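Local structure of lipid binding protein LpqN (Mycobacterium tuberculosis, 6E5D) at residues 86-91 and 218-223; 124-129 and 196-201; 136-141 and 164-169; 143-148 and 183-188. The protein supports cell envelope biogenesis, associates with periplasmic loop domains of the mycolate transporters MmpL3 and MmpL11, and acts as a virulence factor needed for intracellular survival. All coordinates share one frame; numbering follows the deposited sequence.

In the fold
Three of the contacts involve the large antiparallel sheet directly, and contact 1 lies beside it. Strands 165-176, 179-192 and 195-206 are successive neighbours, so contacts 3, 4 and 2 follow one another across it: Trp168 O is 2.8 Å from Thr187 N, and Leu199 O is 2.8 Å from Val188 N. The centres of contacts 2 and 3, and of contacts 3 and 4, are about 11 Å apart. Contacts 3 and 4 bring in the consecutive helices 134-139 and 142-146. Contact 1, its centre about 18 Å from those of contacts 2 and 4, holds the end of helix 210-223 against a loop; Ile220 CG2 lies 3.9 Å from Leu201 CD1 of contact 2.

Contact 1: residues 86-91 and 218-223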
loop_
_atom_site.group_PDB
_atom_site.type_symbol
_atom_site.label_atom_id
_atom_site.label_comp_id
_atom_site.label_asym_id
_atom_site.label_seq_id
_atom_site.Cartn_x
_atom_site.Cartn_y
_atom_site.Cartn_z
ATOM N N ASP A 86 -0.643 6.004 11.898
ATOM C CA ASP A 86 0.115 7.236 11.710
ATOM C C ASP A 86 1.367 6.931 10.902
ATOM O O ASP A 86 2.186 6.102 11.313
ATOM C CB ASP A 86 0.493 7.863 13.054
ATOM C CG ASP A 86 -0.706 8.086 13.954
ATOM O OD1 ASP A 86 -1.739 8.584 13.460
ATOM O OD2 ASP A 86 -0.616 7.758 15.156
ATOM N N LEU A 87 1.517 7.608 9.765
ATOM C CA LEU A 87 2.708 7.452 8.942
ATOM C C LEU A 87 3.775 8.460 9.359
ATOM O O LEU A 87 3.458 9.623 9.624
ATOM C CB LEU A 87 2.378 7.655 7.466
ATOM C CG LEU A 87 1.834 6.445 6.702
ATOM C CD1 LEU A 87 0.530 5.958 7.306
ATOM C CD2 LEU A 87 1.648 6.793 5.234
ATOM N N PRO A 88 5.043 8.063 9.433
ATOM C CA PRO A 88 6.103 9.050 9.650
ATOM C C PRO A 88 6.282 9.922 8.418
ATOM O O PRO A 88 5.914 9.554 7.302
ATOM C CB PRO A 88 7.344 8.193 9.916
ATOM C CG PRO A 88 7.066 6.917 9.197
ATOM C CD PRO A 88 5.584 6.696 9.327
ATOM N N VAL A 89 6.854 11.098 8.637
ATOM C CA VAL A 89 7.122 12.055 7.572
ATOM C C VAL A 89 8.621 12.322 7.539
ATOM O O VAL A 89 9.134 13.144 8.299
ATOM C CB VAL A 89 6.330 13.360 7.774
ATOM C CG1 VAL A 89 6.559 14.296 6.597
ATOM C CG2 VAL A 89 4.849 13.064 7.942
ATOM N N PRO A 90 9.362 11.641 6.667
ATOM C CA PRO A 90 10.808 11.871 6.594
ATOM C C PRO A 90 11.131 13.278 6.114
ATOM O O PRO A 90 10.304 13.970 5.518
ATOM C CB PRO A 90 11.290 10.821 5.586
ATOM C CG PRO A 90 10.207 9.803 5.530
ATOM C CD PRO A 90 8.937 10.553 5.771
ATOM N N ASP A 91 12.368 13.691 6.384
ATOM C CA ASP A 91 12.842 14.987 5.918
ATOM C C ASP A 91 12.680 15.097 4.407
ATOM O O ASP A 91 12.883 14.128 3.671
ATOM C CB ASP A 91 14.308 15.185 6.305
ATOM C CG ASP A 91 14.491 15.473 7.784
ATOM O OD1 ASP A 91 13.479 15.702 8.480
ATOM O OD2 ASP A 91 15.648 15.467 8.252
ATOM N N ASN A 218 11.247 2.579 2.989
ATOM C CA ASN A 218 11.804 1.750 4.052
ATOM C C ASN A 218 11.434 2.297 5.425
ATOM O O ASN A 218 11.193 1.528 6.363
ATOM C CB ASN A 218 13.323 1.652 3.908
ATOM C CG ASN A 218 13.744 0.866 2.680
ATOM O OD1 ASN A 218 12.932 0.180 2.059
ATOM N ND2 ASN A 218 15.022 0.953 2.331
ATOM N N VAL A 219 11.388 3.623 5.567
ATOM C CA VAL A 219 10.981 4.218 6.836
ATOM C C VAL A 219 9.484 4.026 7.053
ATOM O O VAL A 219 9.042 3.635 8.140
ATOM C CB VAL A 219 11.372 5.706 6.881
ATOM C CG1 VAL A 219 10.904 6.346 8.183
ATOM C CG2 VAL A 219 12.879 5.865 6.719
ATOM N N ILE A 220 8.683 4.297 6.021
ATOM C CA ILE A 220 7.236 4.120 6.132
ATOM C C ILE A 220 6.907 2.677 6.493
ATOM O O ILE A 220 6.099 2.410 7.392
ATOM C CB ILE A 220 6.544 4.546 4.824
ATOM C CG1 ILE A 220 6.557 6.068 4.679
ATOM C CG2 ILE A 220 5.112 4.017 4.770
ATOM C CD1 ILE A 220 5.556 6.775 5.562
ATOM N N ASP A 221 7.532 1.724 5.798
ATOM C CA ASP A 221 7.238 0.313 6.026
ATOM C C ASP A 221 7.606 -0.138 7.433
ATOM O O ASP A 221 7.039 -1.121 7.922
ATOM C CB ASP A 221 7.984 -0.556 5.010
ATOM C CG ASP A 221 7.380 -0.489 3.620
ATOM O OD1 ASP A 221 6.319 0.147 3.452
ATOM O OD2 ASP A 221 7.971 -1.082 2.693
ATOM N N GLU A 222 8.535 0.552 8.095
ATOM C CA GLU A 222 9.077 0.108 9.372
ATOM C C GLU A 222 8.572 0.888 10.574
ATOM O O GLU A 222 8.442 0.307 11.655
ATOM C CB GLU A 222 10.610 0.199 9.353
ATOM C CG GLU A 222 11.323 -1.094 8.983
ATOM C CD GLU A 222 10.737 -1.763 7.756
ATOM O OE1 GLU A 222 10.475 -2.983 7.813
ATOM O OE2 GLU A 222 10.533 -1.070 6.737
ATOM N N GLN A 223 8.281 2.179 10.419
ATOM C CA GLN A 223 7.955 3.042 11.547
ATOM C C GLN A 223 6.496 3.476 11.579
ATOM O O GLN A 223 6.095 4.166 12.522
ATOM C CB GLN A 223 8.859 4.281 11.530
ATOM C CG GLN A 223 10.330 3.965 11.739
ATOM C CD GLN A 223 11.202 5.204 11.714
ATOM O OE1 GLN A 223 10.797 6.274 12.169
ATOM N NE2 GLN A 223 12.408 5.067 11.175
HETATM O O HOH W 1 4.751 7.051 12.830
#
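The pyrrolidine ring of Pro88 turns its CG and CD atoms to the last turn of helix 210-223, where three helix residues gather round them. Ile220 CD1 is 3.8 Å from Pro88 CD, Val219 CG1 is 4.0 Å from Pro88 CG, and Gln223 CB is likewise 4.0 Å from Pro88 CG. The second ring, that of Pro90, touches more lightly, with Pro90 CG 4.4 Å from Val219 CG1. Val89, between the two prolines, points away from the helix, so alternate residues of the extended chain face it. This chain leads from strand 84-86 to strand 93-96. Strand 84-86 pairs antiparallel with strand 225-227, just after the helix, and the loop beyond strand 84-86 packs on the helix's last turn through side chains. Ile220 is the inner residue here: it also packs on Ile107 and Leu201 and so ties the helix to the large sheet. Its side chain bends twice (chi1 -73°, chi2 -76°), which carries Ile220 CD1 to the loop, 3.8 Å from Leu87 CB and 3.3 Å from Pro88 O, a close approach of a methyl to a carbonyl oxygen. At the Asp86 end one water bridges the two backbones, donating to Asp86 O at 3.1 Å and to Gln223 O at 3.2 Å. Thr224, the next residue of the chain, touches both Leu87 and Pro88.

Contact 2: residues 124-129 and 196-201; sequences ILSKLT and VFVLQL
Residues 124-129 and 196-201 pair as adjacent antiparallel strands of the large sheet, their short axes 4.6 Å apart. Ile124 with Gln200, Ser126 with Val198 and Leu128 with Val196 are hydrogen-bonded pairs, each joined by two N-H to O=C bonds; Leu125 with Leu199 and Lys127 with Phe197 are the non-hydrogen-bonded pairs between them. The six bonds fall in a narrow range. Leu128 N to Val196 O is 2.8 Å. Ser126 N to Val198 O is 3.0 Å. Alpha carbons add weaker C-H to oxygen contacts, such as Phe197 CA to Ser126 O at 3.2 Å. Val198 O has a further partner in a water that donates to it and, at 2.8 Å, also bonds Ser126 OG in one of that residue's two conformers. The Gln200 amide reaches the next strand, where NE2 bonds Thr187 OG1.

Apolar packing occurs on both faces. On the one carrying Leu128 and Val198, Leu128 CD1 presses on Val198 CG2 at 3.5 Å, near Val137 of helix 134-139. On the other, Leu125 CD1 rests 4.0 Å from Leu199 CB. There too, with CG anti to the backbone N (chi1 177°), the extended Lys127 runs alongside Phe197, pointing the same way, and makes a CH-pi contact: Lys127 CG stands over the face of the Phe197 ring, 4.2 Å from its centroid and 28° off the normal.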
loop_
_atom_site.group_PDB
_atom_site.type_symbol
_atom_site.label_atom_id
_atom_site.label_comp_id
_atom_site.label_asym_id
_atom_site.label_seq_id
_atom_site.Cartn_x
_atom_site.Cartn_y
_atom_site.Cartn_z
ATOM N N ILE A 124 -3.882 3.258 1.771
ATOM C CA ILE A 124 -5.266 2.879 1.524
ATOM C C ILE A 124 -5.682 1.963 2.663
ATOM O O ILE A 124 -4.965 1.011 2.983
ATOM C CB ILE A 124 -5.443 2.171 0.169
ATOM C CG1 ILE A 124 -4.860 3.024 -0.963
ATOM C CG2 ILE A 124 -6.915 1.877 -0.082
ATOM C CD1 ILE A 124 -4.922 2.364 -2.320
ATOM N N LEU A 125 -6.820 2.256 3.285
ATOM C CA LEU A 125 -7.310 1.464 4.407
ATOM C C LEU A 125 -8.737 1.037 4.111
ATOM O O LEU A 125 -9.607 1.885 3.884
ATOM C CB LEU A 125 -7.246 2.251 5.719
ATOM C CG LEU A 125 -7.590 1.456 6.982
ATOM C CD1 LEU A 125 -6.593 0.327 7.200
ATOM C CD2 LEU A 125 -7.637 2.369 8.196
ATOM N N SER A 126 -8.975 -0.271 4.110
ATOM C CA SER A 126 -10.293 -0.825 3.850
ATOM C C SER A 126 -10.729 -1.683 5.029
ATOM O O SER A 126 -9.909 -2.157 5.818
ATOM C CB SER A 126 -10.303 -1.655 2.560
ATOM O OG SER A 126 -9.272 -2.623 2.569
ATOM N N LYS A 127 -12.041 -1.866 5.139
ATOM C CA LYS A 127 -12.647 -2.679 6.185
ATOM C C LYS A 127 -13.378 -3.835 5.522
ATOM O O LYS A 127 -14.309 -3.616 4.738
ATOM C CB LYS A 127 -13.604 -1.848 7.041
ATOM C CG LYS A 127 -14.333 -2.640 8.117
ATOM C CD LYS A 127 -15.136 -1.719 9.025
ATOM C CE LYS A 127 -15.919 -2.493 10.068
ATOM N NZ LYS A 127 -16.623 -1.577 11.010
ATOM N N LEU A 128 -12.951 -5.057 5.826
ATOM C CA LEU A 128 -13.566 -6.260 5.283
ATOM C C LEU A 128 -14.431 -6.918 6.348
ATOM O O LEU A 128 -13.999 -7.077 7.494
ATOM C CB LEU A 128 -12.501 -7.244 4.799
ATOM C CG LEU A 128 -11.499 -6.718 3.772
ATOM C CD1 LEU A 128 -10.524 -7.819 3.376
ATOM C CD2 LEU A 128 -12.209 -6.163 2.554
ATOM N N THR A 129 -15.649 -7.298 5.966
ATOM C CA THR A 129 -16.531 -8.069 6.829
ATOM C C THR A 129 -17.054 -9.266 6.050
ATOM O O THR A 129 -17.284 -9.179 4.839
ATOM C CB THR A 129 -17.701 -7.227 7.351
ATOM O OG1 THR A 129 -18.496 -6.765 6.253
ATOM C CG2 THR A 129 -17.187 -6.037 8.146
ATOM N N VAL A 196 -11.901 -7.383 9.439
ATOM C CA VAL A 196 -10.476 -7.411 9.135
ATOM C C VAL A 196 -10.164 -6.166 8.322
ATOM O O VAL A 196 -10.681 -5.996 7.211
ATOM C CB VAL A 196 -10.067 -8.681 8.375
ATOM C CG1 VAL A 196 -8.593 -8.610 7.978
ATOM C CG2 VAL A 196 -10.348 -9.922 9.215
ATOM N N PHE A 197 -9.338 -5.289 8.880
ATOM C CA PHE A 197 -8.890 -4.108 8.157
ATOM C C PHE A 197 -7.662 -4.463 7.331
ATOM O O PHE A 197 -6.843 -5.293 7.733
ATOM C CB PHE A 197 -8.576 -2.963 9.123
ATOM C CG PHE A 197 -9.788 -2.410 9.823
ATOM C CD1 PHE A 197 -10.253 -2.988 10.994
ATOM C CD2 PHE A 197 -10.460 -1.312 9.310
ATOM C CE1 PHE A 197 -11.368 -2.482 11.640
ATOM C CE2 PHE A 197 -11.574 -0.802 9.952
ATOM C CZ PHE A 197 -12.029 -1.387 11.116
ATOM N N VAL A 198 -7.553 -3.845 6.159
ATOM C CA VAL A 198 -6.435 -4.072 5.250
ATOM C C VAL A 198 -5.796 -2.726 4.947
ATOM O O VAL A 198 -6.443 -1.835 4.380
ATOM C CB VAL A 198 -6.882 -4.771 3.957
ATOM C CG1 VAL A 198 -5.681 -4.984 3.027
ATOM C CG2 VAL A 198 -7.581 -6.087 4.279
ATOM N N LEU A 199 -4.529 -2.581 5.320
ATOM C CA LEU A 199 -3.744 -1.395 5.010
ATOM C C LEU A 199 -2.798 -1.717 3.862
ATOM O O LEU A 199 -2.089 -2.724 3.901
ATOM C CB LEU A 199 -2.948 -0.940 6.235
ATOM C CG LEU A 199 -1.947 0.198 6.005
ATOM C CD1 LEU A 199 -2.676 1.507 5.759
ATOM C CD2 LEU A 199 -0.987 0.319 7.176
ATOM N N GLN A 200 -2.781 -0.860 2.847
ATOM C CA GLN A 200 -1.816 -0.972 1.764
ATOM C C GLN A 200 -1.034 0.328 1.681
ATOM O O GLN A 200 -1.622 1.414 1.668
ATOM C CB GLN A 200 -2.500 -1.298 0.434
ATOM C CG GLN A 200 -3.212 -2.643 0.467
ATOM C CD GLN A 200 -3.478 -3.214 -0.909
ATOM O OE1 GLN A 200 -4.201 -2.624 -1.710
ATOM N NE2 GLN A 200 -2.895 -4.374 -1.188
ATOM N N LEU A 201 0.288 0.208 1.662
ATOM C CA LEU A 201 1.197 1.342 1.551
ATOM C C LEU A 201 1.842 1.267 0.175
ATOM O O LEU A 201 2.671 0.387 -0.078
ATOM C CB LEU A 201 2.242 1.314 2.664
ATOM C CG LEU A 201 1.689 1.343 4.093
ATOM C CD1 LEU A 201 2.777 0.968 5.098
ATOM C CD2 LEU A 201 1.094 2.695 4.427
HETATM O O HOH W 2 -6.947 -1.426 1.676
#

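Contact 3: residues 136-141 and 164-169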
loop_
_atom_site.group_PDB
_atom_site.type_symbol
_atom_site.label_atom_id
_atom_site.label_comp_id
_atom_site.label_asym_id
_atom_site.label_seq_id
_atom_site.Cartn_x
_atom_site.Cartn_y
_atom_site.Cartn_z
ATOM N N LYS A 136 -5.167 -15.335 3.500
ATOM C CA LYS A 136 -5.436 -15.313 2.068
ATOM C C LYS A 136 -5.265 -13.913 1.489
ATOM O O LYS A 136 -4.854 -13.770 0.330
ATOM C CB LYS A 136 -6.841 -15.850 1.791
ATOM C CG LYS A 136 -6.984 -17.350 2.044
ATOM C CD LYS A 136 -6.187 -18.164 1.032
ATOM C CE LYS A 136 -6.168 -19.642 1.373
ATOM N NZ LYS A 136 -5.316 -20.405 0.420
ATOM N N VAL A 137 -5.557 -12.871 2.270
ATOM C CA VAL A 137 -5.297 -11.512 1.806
ATOM C C VAL A 137 -3.816 -11.343 1.500
ATOM O O VAL A 137 -3.439 -10.766 0.471
ATOM C CB VAL A 137 -5.782 -10.483 2.844
ATOM C CG1 VAL A 137 -5.430 -9.064 2.396
ATOM C CG2 VAL A 137 -7.281 -10.625 3.066
ATOM N N LEU A 138 -2.952 -11.845 2.382
ATOM C CA LEU A 138 -1.519 -11.726 2.150
ATOM C C LEU A 138 -1.051 -12.659 1.041
ATOM O O LEU A 138 -0.138 -12.309 0.286
ATOM C CB LEU A 138 -0.748 -12.008 3.438
ATOM C CG LEU A 138 -1.001 -11.056 4.611
ATOM C CD1 LEU A 138 -0.028 -11.344 5.739
ATOM C CD2 LEU A 138 -0.906 -9.594 4.185
ATOM N N GLN A 139 -1.654 -13.843 0.927
ATOM C CA GLN A 139 -1.264 -14.764 -0.135
ATOM C C GLN A 139 -1.434 -14.124 -1.508
ATOM O O GLN A 139 -0.601 -14.321 -2.401
ATOM C CB GLN A 139 -2.083 -16.050 -0.035
ATOM C CG GLN A 139 -1.765 -17.069 -1.116
ATOM C CD GLN A 139 -2.531 -18.363 -0.946
ATOM O OE1 GLN A 139 -3.099 -18.630 0.116
ATOM N NE2 GLN A 139 -2.550 -19.178 -1.993
ATOM N N PHE A 140 -2.496 -13.342 -1.692
ATOM C CA PHE A 140 -2.828 -12.768 -2.988
ATOM C C PHE A 140 -2.391 -11.316 -3.122
ATOM O O PHE A 140 -2.638 -10.699 -4.163
ATOM C CB PHE A 140 -4.335 -12.890 -3.231
ATOM C CG PHE A 140 -4.841 -14.304 -3.148
ATOM C CD1 PHE A 140 -4.211 -15.317 -3.849
ATOM C CD2 PHE A 140 -5.927 -14.621 -2.351
ATOM C CE1 PHE A 140 -4.666 -16.620 -3.772
ATOM C CE2 PHE A 140 -6.387 -15.924 -2.268
ATOM C CZ PHE A 140 -5.753 -16.924 -2.978
ATOM N N ALA A 141 -1.739 -10.762 -2.104
ATOM C CA ALA A 141 -1.238 -9.394 -2.187
ATOM C C ALA A 141 -0.338 -9.146 -3.391
ATOM O O ALA A 141 -0.400 -8.038 -3.952
ATOM C CB ALA A 141 -0.499 -9.052 -0.885
ATOM N N GLY A 164 2.936 -5.658 15.052
ATOM C CA GLY A 164 2.463 -6.946 15.510
ATOM C C GLY A 164 1.542 -7.661 14.546
ATOM O O GLY A 164 1.161 -8.810 14.813
ATOM N N PHE A 165 1.172 -7.024 13.441
ATOM C CA PHE A 165 0.274 -7.604 12.454
ATOM C C PHE A 165 1.078 -8.149 11.283
ATOM O O PHE A 165 2.107 -7.582 10.904
ATOM C CB PHE A 165 -0.733 -6.559 11.968
ATOM C CG PHE A 165 -1.647 -6.058 13.053
ATOM C CD1 PHE A 165 -2.768 -6.787 13.423
ATOM C CD2 PHE A 165 -1.376 -4.873 13.717
ATOM C CE1 PHE A 165 -3.607 -6.336 14.424
ATOM C CE2 PHE A 165 -2.213 -4.418 14.722
ATOM C CZ PHE A 165 -3.327 -5.152 15.077
ATOM N N SER A 166 0.613 -9.258 10.716
ATOM C CA SER A 166 1.322 -9.878 9.607
ATOM C C SER A 166 1.183 -9.029 8.348
ATOM O O SER A 166 0.195 -8.313 8.156
ATOM C CB SER A 166 0.798 -11.293 9.354
ATOM O OG SER A 166 -0.536 -11.276 8.880
ATOM N N ALA A 167 2.191 -9.115 7.483
ATOM C CA ALA A 167 2.234 -8.272 6.297
ATOM C C ALA A 167 2.986 -8.978 5.178
ATOM O O ALA A 167 3.582 -10.041 5.367
ATOM C CB ALA A 167 2.889 -6.924 6.608
ATOM N N TRP A 168 2.951 -8.356 4.001
ATOM C CA TRP A 168 3.681 -8.813 2.828
ATOM C C TRP A 168 4.159 -7.590 2.062
ATOM O O TRP A 168 3.429 -6.602 1.965
ATOM C CB TRP A 168 2.801 -9.683 1.923
ATOM C CG TRP A 168 3.576 -10.440 0.909
ATOM C CD1 TRP A 168 3.888 -10.039 -0.356
ATOM C CD2 TRP A 168 4.155 -11.736 1.077
ATOM N NE1 TRP A 168 4.625 -11.010 -0.989
ATOM C CE2 TRP A 168 4.803 -12.062 -0.129
ATOM C CE3 TRP A 168 4.186 -12.653 2.131
ATOM C CZ2 TRP A 168 5.473 -13.269 -0.312
ATOM C CZ3 TRP A 168 4.852 -13.849 1.950
ATOM C CH2 TRP A 168 5.487 -14.147 0.736
ATOM N N GLN A 169 5.381 -7.645 1.533
ATOM C CA GLN A 169 5.963 -6.536 0.782
ATOM C C GLN A 169 6.619 -7.052 -0.492
ATOM O O GLN A 169 7.273 -8.101 -0.471
ATOM C CB GLN A 169 7.008 -5.785 1.624
ATOM C CG GLN A 169 7.402 -4.428 1.054
ATOM C CD GLN A 169 8.587 -4.494 0.101
ATOM O OE1 GLN A 169 9.278 -5.510 0.016
ATOM N NE2 GLN A 169 8.826 -3.405 -0.620
#
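Helix 134-139 packs across the start of strand 165-176 in the large antiparallel sheet, and Leu138 carries most of the joint. Its CB points at the strand, and with CG beside the backbone N (chi1 -62°) and CD1 continuing the chain outward, the two methyls fork over the backbone of residues 166-168. Leu138 CD1 comes 3.6 Å from Ala167 N, while Leu138 CD2 settles 4.0 Å from Ala167 CA and 4.3 Å from Trp168 CB. Leu138 CD1 also adjoins the side chain of Ser166, which has two conformers, so the closeness of its OG is doubtful. Ala167 turns its own CB away, to the face where Ala160 lies, so the leucine meets mainly main chain there. This is helix-on-sheet packing: Val189 of the adjoining strand 179-192 touches both Leu138 and Val137, and Val137 also meets Ile61 and Tyr64 of helix 61-67. Three residues on from Leu138, Ala141 CB approaches Trp168 CB at 4.4 Å. Leu138 O lies over one face of the Trp168 indole, 4.1 Å above its plane and displaced toward the rim. That same oxygen accepts a weak hydrogen bond from Ala141 N. The indole's polar atom is held elsewhere, NE1 donating to Asp156 O of strand 152-162, while the Trp168 backbone bonds that of Thr187 in strand 179-192.

Contact 4: residues 143-148 and 183-188; sequences GELKNL and VAQKTV
Gln185 reaches from strand 179-192 to helix 142-146 as a straight chain, with CG anti to the backbone N (chi1 179°) and CD extended beyond it. Gln185 CB starts in an apolar setting, 3.9 Å from Leu145 CD1, and CD higher up still skirts that same methyl. At the tip the amide divides its work. Gln185 OE1 accepts from a water at 2.7 Å, and this water in turn accepts from Leu145 N at 2.9 Å, linking the side chain to the helix backbone. A second water probably spans Gln185 OE1 and Glu144 OE2, although it has more acceptors near it than protons to give. Gln185 NE2 donates to Glu144 OE2 at 3.0 Å along an almost straight bond (176°). The acceptor lies in the amide plane, yet the carboxylate is met from above, 55° out of its own plane; the two side chains cross at about a right angle. The other partner of NE2 is Asn202 OD1 on strand 195-206.

Below this polar end, Leu145 and Val183 reach tip to tip, Leu145 CD2 being 4.0 Å from Val183 CG1 in one of the valine's two conformers. Leu148 CD1 approaches the same methyl, Val183 CG1, at 4.1 Å. Leu145 and Leu148 thus pack on Val183 while Glu144 and the water on Leu145 N bind the Gln185 amide, joining helix 142-146 and the residues after it to strand 179-192. Two acceptors on NE2 and water on OE1 should fix which way the amide faces.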
loop_
_atom_site.group_PDB
_atom_site.type_symbol
_atom_site.label_atom_id
_atom_site.label_comp_id
_atom_site.label_asym_id
_atom_site.label_seq_id
_atom_site.Cartn_x
_atom_site.Cartn_y
_atom_site.Cartn_z
ATOM N N GLY A 143 -0.534 -10.077 -6.436
ATOM C CA GLY A 143 -1.162 -10.098 -7.748
ATOM C C GLY A 143 -1.277 -8.724 -8.382
ATOM O O GLY A 143 -1.027 -8.558 -9.579
ATOM N N GLU A 144 -1.657 -7.719 -7.589
ATOM C CA GLU A 144 -1.921 -6.394 -8.143
ATOM C C GLU A 144 -0.693 -5.844 -8.863
ATOM O O GLU A 144 -0.772 -5.440 -10.030
ATOM C CB GLU A 144 -2.368 -5.446 -7.028
ATOM C CG GLU A 144 -2.711 -4.038 -7.506
ATOM C CD GLU A 144 -3.012 -3.082 -6.365
ATOM O OE1 GLU A 144 -3.197 -1.876 -6.636
ATOM O OE2 GLU A 144 -3.058 -3.533 -5.200
ATOM N N LEU A 145 0.456 -5.815 -8.181
ATOM C CA LEU A 145 1.666 -5.292 -8.810
ATOM C C LEU A 145 2.091 -6.156 -9.990
ATOM O O LEU A 145 2.521 -5.635 -11.025
ATOM C CB LEU A 145 2.799 -5.196 -7.786
ATOM C CG LEU A 145 3.096 -3.791 -7.258
ATOM C CD1 LEU A 145 1.863 -3.185 -6.605
ATOM C CD2 LEU A 145 4.265 -3.822 -6.285
ATOM N N LYS A 146 1.978 -7.478 -9.859
ATOM C CA LYS A 146 2.380 -8.359 -10.948
ATOM C C LYS A 146 1.519 -8.168 -12.189
ATOM O O LYS A 146 1.937 -8.556 -13.285
ATOM C CB LYS A 146 2.329 -9.815 -10.484
ATOM C CG LYS A 146 3.354 -10.144 -9.407
ATOM C CD LYS A 146 3.107 -11.517 -8.801
ATOM C CE LYS A 146 3.771 -12.617 -9.614
ATOM N NZ LYS A 146 3.116 -13.938 -9.400
ATOM N N ASN A 147 0.337 -7.568 -12.049
ATOM C CA ASN A 147 -0.541 -7.314 -13.183
ATOM C C ASN A 147 -0.313 -5.949 -13.823
ATOM O O ASN A 147 -0.952 -5.642 -14.833
ATOM C CB ASN A 147 -2.007 -7.436 -12.752
ATOM C CG ASN A 147 -2.438 -8.875 -12.549
ATOM O OD1 ASN A 147 -1.712 -9.808 -12.893
ATOM N ND2 ASN A 147 -3.632 -9.062 -11.998
ATOM N N LEU A 148 0.574 -5.127 -13.265
ATOM C CA LEU A 148 0.830 -3.817 -13.838
ATOM C C LEU A 148 1.461 -3.957 -15.223
ATOM O O LEU A 148 2.217 -4.898 -15.477
ATOM C CB LEU A 148 1.756 -3.009 -12.933
ATOM C CG LEU A 148 1.148 -2.486 -11.631
ATOM C CD1 LEU A 148 2.228 -1.876 -10.754
ATOM C CD2 LEU A 148 0.050 -1.472 -11.919
ATOM N N VAL A 183 7.872 0.893 -8.215
ATOM C CA VAL A 183 6.684 0.708 -7.395
ATOM C C VAL A 183 6.994 -0.305 -6.303
ATOM O O VAL A 183 7.784 -1.232 -6.498
ATOM C CB VAL A 183 5.477 0.246 -8.247
ATOM C CG1 VAL A 183 5.753 -1.122 -8.883
ATOM C CG2 VAL A 183 4.196 0.232 -7.419
ATOM N N ALA A 184 6.375 -0.105 -5.145
ATOM C CA ALA A 184 6.484 -1.032 -4.034
ATOM C C ALA A 184 5.179 -0.983 -3.259
ATOM O O ALA A 184 4.492 0.042 -3.233
ATOM C CB ALA A 184 7.668 -0.695 -3.122
ATOM N N GLN A 185 4.834 -2.100 -2.629
ATOM C CA GLN A 185 3.582 -2.168 -1.890
ATOM C C GLN A 185 3.766 -3.064 -0.682
ATOM O O GLN A 185 4.196 -4.211 -0.822
ATOM C CB GLN A 185 2.450 -2.695 -2.771
ATOM C CG GLN A 185 1.119 -2.824 -2.047
ATOM C CD GLN A 185 0.038 -3.411 -2.929
ATOM O OE1 GLN A 185 0.057 -4.603 -3.238
ATOM N NE2 GLN A 185 -0.911 -2.580 -3.341
ATOM N N LYS A 186 3.437 -2.540 0.493
ATOM C CA LYS A 186 3.347 -3.337 1.706
ATOM C C LYS A 186 1.882 -3.451 2.104
ATOM O O LYS A 186 1.185 -2.438 2.220
ATOM C CB LYS A 186 4.171 -2.723 2.842
ATOM C CG LYS A 186 4.149 -3.549 4.134
ATOM C CD LYS A 186 5.261 -3.142 5.091
ATOM C CE LYS A 186 5.308 -4.047 6.320
ATOM N NZ LYS A 186 6.464 -3.720 7.210
ATOM N N THR A 187 1.422 -4.685 2.289
ATOM C CA THR A 187 0.048 -4.979 2.674
ATOM C C THR A 187 0.054 -5.535 4.092
ATOM O O THR A 187 0.823 -6.451 4.397
ATOM C CB THR A 187 -0.584 -5.985 1.706
ATOM O OG1 THR A 187 -0.585 -5.437 0.380
ATOM C CG2 THR A 187 -2.013 -6.325 2.118
ATOM N N VAL A 188 -0.781 -4.963 4.957
ATOM C CA VAL A 188 -0.888 -5.378 6.352
ATOM C C VAL A 188 -2.338 -5.751 6.621
ATOM O O VAL A 188 -3.248 -4.980 6.299
ATOM C CB VAL A 188 -0.435 -4.268 7.320
ATOM C CG1 VAL A 188 -0.392 -4.783 8.755
ATOM C CG2 VAL A 188 0.922 -3.691 6.908
HETATM O O HOH W 3 -2.639 -5.956 -3.761
HETATM O O HOH W 4 0.672 -6.204 -5.326
#